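Long-range contact in adenylation domain (Streptomyces sp., PDB 5N9X), which is an adenylation domain of the AMP-binding (ANL) family, modelled here with ATP and threonine: residues A[237-249]-A[263-275]. Numbering follows the deposited sequence.
Sequences RTPVETARVVRDR and ALTTAVLGEGIDL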
loop_
_atom_site.group_PDB
_atom_site.type_symbol
_atom_site.label_atom_id
_atom_site.label_comp_id
_atom_site.label_asym_id
_atom_site.label_seq_id
_atom_site.Cartn_x
_atom_site.Cartn_y
_atom_site.Cartn_z
ATOM N N ARG A 237 -1.430 -5.210 20.247
ATOM C CA ARG A 237 0.021 -5.145 20.117
ATOM C C ARG A 237 0.419 -3.683 19.951
ATOM O O ARG A 237 -0.201 -2.945 19.183
ATOM C CB ARG A 237 0.524 -5.995 18.945
ATOM C CG ARG A 237 1.795 -5.463 18.280
ATOM C CD ARG A 237 2.375 -6.473 17.307
ATOM N NE ARG A 237 1.313 -7.211 16.645
ATOM C CZ ARG A 237 1.215 -8.534 16.639
ATOM N NH1 ARG A 237 2.118 -9.284 17.261
ATOM N NH2 ARG A 237 0.202 -9.107 16.017
ATOM N N THR A 238 1.430 -3.264 20.699
ATOM C CA THR A 238 1.917 -1.893 20.654
ATOM C C THR A 238 2.985 -1.760 19.575
ATOM O O THR A 238 3.470 -2.774 19.063
ATOM C CB THR A 238 2.478 -1.467 22.022
ATOM O OG1 THR A 238 3.215 -2.557 22.595
ATOM C CG2 THR A 238 1.344 -1.095 22.959
ATOM N N PRO A 239 3.334 -0.514 19.198
ATOM C CA PRO A 239 4.510 -0.312 18.351
ATOM C C PRO A 239 5.748 -0.908 18.997
ATOM O O PRO A 239 6.633 -1.416 18.308
ATOM C CB PRO A 239 4.631 1.210 18.271
ATOM C CG PRO A 239 3.247 1.682 18.418
ATOM C CD PRO A 239 2.634 0.757 19.443
ATOM N N VAL A 240 5.789 -0.830 20.323
ATOM C CA VAL A 240 6.910 -1.330 21.097
ATOM C C VAL A 240 7.061 -2.845 20.911
ATOM O O VAL A 240 8.176 -3.353 20.748
ATOM C CB VAL A 240 6.743 -0.976 22.592
ATOM C CG1 VAL A 240 7.897 -1.524 23.414
ATOM C CG2 VAL A 240 6.636 0.544 22.765
ATOM N N GLU A 241 5.936 -3.558 20.908
ATOM C CA GLU A 241 5.937 -5.001 20.667
ATOM C C GLU A 241 6.343 -5.315 19.229
ATOM O O GLU A 241 7.026 -6.297 18.950
ATOM C CB GLU A 241 4.558 -5.591 20.975
ATOM C CG GLU A 241 4.401 -6.088 22.409
ATOM C CD GLU A 241 3.081 -5.676 23.041
ATOM O OE1 GLU A 241 2.179 -5.206 22.312
ATOM O OE2 GLU A 241 2.940 -5.835 24.270
ATOM N N THR A 242 5.898 -4.466 18.319
ATOM C CA THR A 242 6.216 -4.593 16.914
ATOM C C THR A 242 7.717 -4.449 16.741
ATOM O O THR A 242 8.384 -5.292 16.129
ATOM C CB THR A 242 5.465 -3.523 16.099
ATOM O OG1 THR A 242 4.058 -3.738 16.239
ATOM C CG2 THR A 242 5.878 -3.544 14.629
ATOM N N ALA A 243 8.246 -3.368 17.293
ATOM C CA ALA A 243 9.687 -3.184 17.336
ATOM C C ALA A 243 10.398 -4.433 17.889
ATOM O O ALA A 243 11.398 -4.872 17.338
ATOM C CB ALA A 243 10.037 -1.950 18.162
ATOM N N ARG A 244 9.869 -5.025 18.951
ATOM C CA ARG A 244 10.585 -6.103 19.613
ATOM C C ARG A 244 10.620 -7.360 18.747
ATOM O O ARG A 244 11.651 -8.023 18.637
ATOM C CB ARG A 244 9.978 -6.359 20.996
ATOM C CG ARG A 244 10.713 -5.577 22.080
ATOM C CD ARG A 244 9.808 -4.790 23.041
ATOM N NE ARG A 244 9.213 -5.597 24.098
ATOM C CZ ARG A 244 8.732 -5.111 25.241
ATOM N NH1 ARG A 244 8.787 -3.814 25.512
ATOM N NH2 ARG A 244 8.203 -5.935 26.131
ATOM N N VAL A 245 9.512 -7.651 18.084
ATOM C CA VAL A 245 9.471 -8.743 17.121
ATOM C C VAL A 245 10.449 -8.507 15.966
ATOM O O VAL A 245 11.142 -9.428 15.511
ATOM C CB VAL A 245 8.051 -8.925 16.563
ATOM C CG1 VAL A 245 8.060 -9.855 15.349
ATOM C CG2 VAL A 245 7.125 -9.434 17.654
ATOM N N VAL A 246 10.521 -7.264 15.506
ATOM C CA VAL A 246 11.397 -6.934 14.385
ATOM C C VAL A 246 12.870 -7.259 14.693
ATOM O O VAL A 246 13.589 -7.807 13.850
ATOM C CB VAL A 246 11.258 -5.456 13.990
ATOM C CG1 VAL A 246 12.457 -4.977 13.175
ATOM C CG2 VAL A 246 9.938 -5.238 13.253
ATOM N N ARG A 247 13.315 -6.940 15.907
ATOM C CA ARG A 247 14.648 -7.331 16.341
ATOM C C ARG A 247 14.706 -8.841 16.512
ATOM O O ARG A 247 15.505 -9.515 15.852
ATOM C CB ARG A 247 15.035 -6.621 17.643
ATOM C CG ARG A 247 16.246 -7.213 18.351
ATOM C CD ARG A 247 15.863 -7.684 19.738
ATOM N NE ARG A 247 15.811 -6.582 20.691
ATOM C CZ ARG A 247 14.952 -6.512 21.702
ATOM N NH1 ARG A 247 14.063 -7.482 21.889
ATOM N NH2 ARG A 247 14.963 -5.466 22.516
ATOM N N ASP A 248 13.835 -9.370 17.365
ATOM C CA ASP A 248 13.873 -10.794 17.706
ATOM C C ASP A 248 13.669 -11.793 16.548
ATOM O O ASP A 248 14.282 -12.854 16.557
ATOM C CB ASP A 248 12.855 -11.104 18.828
ATOM C CG ASP A 248 13.174 -10.375 20.139
ATOM O OD1 ASP A 248 14.377 -10.297 20.467
ATOM O OD2 ASP A 248 12.255 -9.936 20.876
ATOM N N ARG A 249 12.823 -11.485 15.568
ATOM C CA ARG A 249 12.643 -12.400 14.446
ATOM C C ARG A 249 13.665 -12.104 13.342
ATOM O O ARG A 249 13.638 -12.726 12.281
ATOM C CB ARG A 249 11.213 -12.319 13.902
ATOM C CG ARG A 249 10.163 -12.893 14.835
ATOM C CD ARG A 249 10.460 -14.341 15.211
ATOM N NE ARG A 249 9.608 -14.794 16.317
ATOM C CZ ARG A 249 9.645 -16.013 16.869
ATOM N NH1 ARG A 249 10.488 -16.936 16.421
ATOM N NH2 ARG A 249 8.828 -16.317 17.877
ATOM N N ALA A 263 5.843 6.120 14.260
ATOM C CA ALA A 263 5.488 5.491 15.521
ATOM C C ALA A 263 6.465 4.354 15.897
ATOM O O ALA A 263 6.765 4.140 17.072
ATOM C CB ALA A 263 4.076 4.977 15.443
ATOM N N LEU A 264 6.946 3.620 14.897
ATOM C CA LEU A 264 7.947 2.606 15.133
ATOM C C LEU A 264 9.229 3.229 15.720
ATOM O O LEU A 264 9.821 2.732 16.688
ATOM C CB LEU A 264 8.252 1.871 13.832
ATOM C CG LEU A 264 9.306 0.771 13.946
ATOM C CD1 LEU A 264 8.954 -0.151 15.106
ATOM C CD2 LEU A 264 9.412 -0.012 12.646
ATOM N N THR A 265 9.650 4.322 15.113
ATOM C CA THR A 265 10.856 5.012 15.513
ATOM C C THR A 265 10.806 5.505 16.947
ATOM O O THR A 265 11.812 5.452 17.656
ATOM C CB THR A 265 11.125 6.192 14.580
ATOM O OG1 THR A 265 11.194 5.697 13.238
ATOM C CG2 THR A 265 12.428 6.894 14.951
ATOM N N THR A 266 9.640 5.994 17.359
ATOM C CA THR A 266 9.463 6.476 18.710
ATOM C C THR A 266 9.753 5.351 19.678
ATOM O O THR A 266 10.488 5.522 20.655
ATOM C CB THR A 266 8.046 7.004 18.935
ATOM O OG1 THR A 266 7.781 8.073 18.015
ATOM C CG2 THR A 266 7.879 7.496 20.361
ATOM N N ALA A 267 9.184 4.194 19.366
ATOM C CA ALA A 267 9.304 2.998 20.175
ATOM C C ALA A 267 10.737 2.437 20.200
ATOM O O ALA A 267 11.239 2.053 21.251
ATOM C CB ALA A 267 8.328 1.951 19.669
ATOM N N VAL A 268 11.384 2.371 19.042
ATOM C CA VAL A 268 12.768 1.908 18.972
ATOM C C VAL A 268 13.687 2.821 19.793
ATOM O O VAL A 268 14.498 2.357 20.594
ATOM C CB VAL A 268 13.263 1.838 17.495
ATOM C CG1 VAL A 268 14.780 1.724 17.432
ATOM C CG2 VAL A 268 12.595 0.687 16.745
ATOM N N LEU A 269 13.527 4.123 19.609
ATOM C CA LEU A 269 14.328 5.102 20.330
ATOM C C LEU A 269 14.038 5.119 21.833
ATOM O O LEU A 269 14.958 5.293 22.646
ATOM C CB LEU A 269 14.118 6.499 19.743
ATOM C CG LEU A 269 14.970 6.947 18.549
ATOM C CD1 LEU A 269 15.275 5.808 17.598
ATOM C CD2 LEU A 269 14.319 8.124 17.789
ATOM N N GLY A 270 12.775 4.952 22.212
ATOM C CA GLY A 270 12.410 4.966 23.626
ATOM C C GLY A 270 12.970 3.795 24.436
ATOM O O GLY A 270 13.604 3.983 25.479
ATOM N N GLU A 271 12.743 2.580 23.953
ATOM C CA GLU A 271 13.273 1.387 24.596
ATOM C C GLU A 271 14.771 1.165 24.249
ATOM O O GLU A 271 15.446 0.342 24.851
ATOM C CB GLU A 271 12.413 0.173 24.207
ATOM C CG GLU A 271 12.830 -1.142 24.872
ATOM C CD GLU A 271 11.675 -2.111 25.057
ATOM O OE1 GLU A 271 10.631 -1.686 25.606
ATOM O OE2 GLU A 271 11.830 -3.293 24.662
ATOM N N GLY A 272 15.292 1.915 23.285
ATOM C CA GLY A 272 16.694 1.780 22.918
ATOM C C GLY A 272 16.979 0.479 22.197
ATOM O O GLY A 272 18.009 -0.177 22.400
ATOM N N ILE A 273 16.061 0.093 21.336
ATOM C CA ILE A 273 16.239 -1.164 20.648
ATOM C C ILE A 273 17.300 -1.052 19.542
ATOM O O ILE A 273 17.418 -0.021 18.864
ATOM C CB ILE A 273 14.910 -1.651 20.083
ATOM C CG1 ILE A 273 13.911 -1.851 21.228
ATOM C CG2 ILE A 273 15.112 -2.933 19.302
ATOM C CD1 ILE A 273 12.463 -2.097 20.757
ATOM N N ASP A 274 18.103 -2.094 19.382
ATOM C CA ASP A 274 19.036 -2.104 18.266
ATOM C C ASP A 274 18.517 -3.070 17.207
ATOM O O ASP A 274 17.891 -4.082 17.529
ATOM C CB ASP A 274 20.449 -2.479 18.733
ATOM C CG ASP A 274 21.513 -2.144 17.688
ATOM O OD1 ASP A 274 21.457 -1.033 17.090
ATOM O OD2 ASP A 274 22.410 -2.993 17.465
ATOM N N LEU A 275 18.744 -2.747 15.941
ATOM C CA LEU A 275 18.308 -3.638 14.871
ATOM C C LEU A 275 19.426 -3.964 13.882
ATOM O O LEU A 275 19.337 -3.631 12.707
ATOM C CB LEU A 275 17.108 -3.032 14.141
ATOM C CG LEU A 275 15.921 -2.674 15.045
ATOM C CD1 LEU A 275 14.979 -1.645 14.413
ATOM C CD2 LEU A 275 15.182 -3.910 15.466
#
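R244 and E271 form the one salt bridge between helix 239-248 and the last turn of helix 258-271, two neighbouring helices of the AMP-binding fold joined through strand 253-256. R244 NH1 lies 2.8 Å from E271 OE1, but the N-H points poorly at it (118°), so the hydrogen bond is weak and the attraction probably mostly electrostatic. Guanidinium and carboxylate planes are turned 42° apart. The glutamate is stretched out from its helix, which carries the carboxylate over to the kinked R244 chain and sets OE2 close to R244 CD. R247, one turn on, directs NH1 to D248 OD1 in a salt bridge within its own helix; its CB and CG lie against L275 and the carbonyl of D274, while its guanidinium end lies near I273.

Beneath these charges the axes of 239-248 and 263-271 cross at -74°, approaching to 8.4 Å. Small residues suit so close an approach: A243 and A267 both point into the interface, and A267 CB sits 3.8 Å from V240 CG2. Around A243 CB gather L264 CD1, V268 CG2 and I273 CD1, the last at 3.6 Å, so a methyl group fills the place where larger side chains converge. G272, the first residue past the helix, has a positive phi, which glycine tolerates readily, and the chain leaves the helix there toward I273 and L275. D274 between them pairs with R299, while W296 of helix 290-300 touches L275. Across the contact the leucine meets V246 and R247: its CD2 lies 3.7 Å from V246 CG1 and 3.5 Å from R247 CB.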